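Local coordinates for peroxisomal membrane protein LPX1 (Saccharomyces cerevisiae, PDB 2Y6U), which hydrolyses acyl esters in peroxisomes, with acyl esterase, lipase and phospholipase A activity, and belongs to the alpha/beta hydrolase family, at the interface of chains A and B. Sequence-based numbering; all coordinates share one arbitrary frame. Chains: chain A/B, Peroxisomal membrane protein LPX1.

Contact 1: the interface of chains A and B. Residues chain A 376-377; chain B 182, 185.
A:Glu377 and B:Arg182 meet at the C-terminal end of helix 360-378, where the helix of one subunit lies against a loop of the other. The pair forms a salt bridge. Carboxylate oxygen OE1 of A:Glu377 lies 2.6 Å from guanidinium nitrogen NH1 of B:Arg182. The N-H groups of NH1 point elsewhere, so the attraction is ionic and not a directed hydrogen bond. The carboxylate and guanidinium planes stand 77° apart. A:Glu377 approaches over one face of the guanidinium, off toward its rim, with carboxylate carbon CD 3.8 Å above the guanidinium plane of B:Arg182.

The glutamate chain folds at chi2 (-45°), which swings the carboxylate back over the arginine. The arginine starts with CG anti to the backbone N (chi1 -163°), runs extended from CB and bends at chi3 before the guanidinium. Nearer the backbones, the two stems pack closely. CD of B:Arg182 lies 3.6 Å from CA of A:Glu377. The same methylene also sits 3.4 Å from the backbone carbonyl O of A:Glu377. This is the tight part of the contact.

The margins are looser. A:Asn376 comes no nearer than 4.5 Å, from its backbone O to CD of B:Arg182. On the other flank, methyl CD1 of B:Leu185 is 4.3 Å from the backbone O of A:Glu377. Both residues lose little surface to the partner.

The protein dimerises, and its extended C-terminal helix takes part in the dimer contacts. This small patch adds a charged link that probably helps seat the helix end on the neighbouring subunit.

Contact 2: the interface of chains A and B. Residues chain A 177, 181, 190-192; chain B 377-378, 380.
The backbones of A:Ile192 and B:Ala378 to B:Val380 pair as short strands: A:Ile192 N donates to B:Ala378 O at 2.9 Å, and B:Val380 N donates to A:Ile192 O at 2.9 Å. The second bond is the straighter, at 165° at the hydrogen. In the first, the donor stands above the carbonyl plane. The bonded groups belong to strand 192-193 of one subunit and to the helix end and strand 379-380 of the other.

B:Val380 packs among A:Ala177, A:Gly181 and A:Gln191. Its CG1 lies anti to the backbone N (chi1 172°) and reaches A:Gly181, with CG1 3.9 Å from CA. Its other methyl, CG2, meets the side-chain amide of A:Gln191. CB of A:Ala177 flanks the valine at 4.1 Å from its CB.

The A:Gln191 chain runs extended beyond CG and crosses the valine at an angle, with CB, CG and the amide all in contact with CG2. Its amide carbon CD lies 3.5 Å from CG2 of B:Val380, a packing contact. An alanine in place of A:Gln191 would probably leave CG2 of B:Val380 without much of its packing and open a gap beside it.

At the other end, B:Ala378 rests on the backbone of A:Pro190. Its methyl CB lies 3.7 Å from the carbonyl O of A:Pro190.

Contact 1: the interface of chains A and B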
# COMPACT_ATOMS: atom_id res chain seq x y z
N ASN A 376 12.51 -12.52 25.93
CA ASN A 376 13.92 -12.88 26.22
C ASN A 376 14.86 -12.50 25.08
O ASN A 376 16.01 -12.13 25.32
CB ASN A 376 14.03 -14.36 26.62
CG ASN A 376 13.29 -14.68 27.97
OD1 ASN A 376 13.12 -13.80 28.84
ND2 ASN A 376 12.85 -15.93 28.12
N GLU A 377 14.41 -12.59 23.83
CA GLU A 377 15.29 -12.17 22.76
C GLU A 377 15.36 -10.60 22.67
O GLU A 377 16.40 -10.05 22.34
CB GLU A 377 14.92 -12.85 21.42
CG GLU A 377 14.50 -14.38 21.48
CD GLU A 377 15.37 -15.34 22.34
OE1 GLU A 377 16.58 -15.06 22.54
OE2 GLU A 377 14.85 -16.42 22.80
N ARG B 182 21.52 -8.98 23.83
CA ARG B 182 21.64 -10.32 23.19
C ARG B 182 22.69 -10.44 22.01
O ARG B 182 22.55 -9.73 20.99
CB ARG B 182 20.24 -10.75 22.75
CG ARG B 182 20.05 -12.23 22.46
CD ARG B 182 18.70 -12.50 21.74
NE ARG B 182 18.80 -13.55 20.72
CZ ARG B 182 19.03 -14.84 20.99
NH1 ARG B 182 19.18 -15.25 22.25
NH2 ARG B 182 19.12 -15.72 20.00
N LEU B 185 22.91 -10.65 16.90
CA LEU B 185 21.65 -10.22 16.27
C LEU B 185 21.85 -9.38 14.97
O LEU B 185 22.75 -8.54 14.90
CB LEU B 185 20.79 -9.40 17.28
CG LEU B 185 20.03 -10.06 18.46
CD1 LEU B 185 19.33 -9.00 19.34
CD2 LEU B 185 19.03 -11.15 18.01

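Contact 2: the interface of chains A and B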
# COMPACT_ATOMS: atom_id res chain seq x y z
N ALA A 177 16.15 14.02 -20.44
CA ALA A 177 16.10 14.86 -21.65
C ALA A 177 17.00 16.09 -21.49
O ALA A 177 16.91 16.79 -20.48
CB ALA A 177 14.65 15.28 -21.93
N GLY A 181 12.23 23.15 -24.33
CA GLY A 181 12.27 22.73 -22.91
C GLY A 181 11.49 23.77 -22.10
O GLY A 181 11.83 24.97 -22.11
N PRO A 190 6.68 16.05 -15.37
CA PRO A 190 6.73 15.13 -16.49
C PRO A 190 7.45 15.70 -17.73
O PRO A 190 7.28 16.87 -18.09
CB PRO A 190 5.25 14.80 -16.75
CG PRO A 190 4.47 15.83 -16.08
CD PRO A 190 5.32 16.49 -15.03
N GLN A 191 8.23 14.87 -18.39
CA GLN A 191 9.03 15.29 -19.56
C GLN A 191 9.34 14.13 -20.48
O GLN A 191 9.39 12.95 -20.04
CB GLN A 191 10.35 15.99 -19.12
CG GLN A 191 10.07 17.40 -18.50
CD GLN A 191 11.21 18.37 -18.64
OE1 GLN A 191 12.39 17.96 -18.61
NE2 GLN A 191 10.89 19.66 -18.77
N ILE A 192 9.47 14.42 -21.75
CA ILE A 192 9.89 13.43 -22.69
C ILE A 192 10.66 14.19 -23.80
O ILE A 192 10.22 15.25 -24.18
CB ILE A 192 8.72 12.65 -23.32
CG1 ILE A 192 9.27 11.48 -24.12
CG2 ILE A 192 7.85 13.56 -24.23
CD1 ILE A 192 8.24 10.38 -24.59
N GLU B 377 3.09 20.45 -22.50
CA GLU B 377 3.84 20.77 -21.30
C GLU B 377 5.05 19.77 -21.12
O GLU B 377 6.10 20.16 -20.63
CB GLU B 377 2.93 20.86 -20.07
CG GLU B 377 1.52 21.58 -20.26
CD GLU B 377 1.49 22.91 -21.06
OE1 GLU B 377 2.51 23.63 -21.09
OE2 GLU B 377 0.41 23.27 -21.64
N ALA B 378 4.91 18.52 -21.55
CA ALA B 378 5.97 17.53 -21.31
C ALA B 378 7.08 17.47 -22.38
O ALA B 378 8.20 17.03 -22.11
CB ALA B 378 5.35 16.11 -21.14
N VAL B 380 10.08 18.10 -24.53
CA VAL B 380 11.27 18.94 -24.46
C VAL B 380 11.75 19.07 -25.91
O VAL B 380 12.26 18.11 -26.49
CB VAL B 380 12.34 18.33 -23.51
CG1 VAL B 380 13.68 19.11 -23.57
CG2 VAL B 380 11.79 18.27 -22.05

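The centres of contact 1 and contact 2 are about 53 Å apart, at opposite ends of the two-fold dimer. Both use the end of helix 360-378, from chain A in contact 1 and chain B in contact 2. Glu377 is the ionic partner in contact 1 and marginal in contact 2. A:Gly181 of contact 2 and B:Arg182 of contact 1 are sequence neighbours, so the same loop of each subunit receives the other's C-terminal segment. By symmetry each contact has a twin beside the other, so each helix end is held by a charge pair and backbone pairing. The helix contributes to the interface but is dispensable for dimerisation.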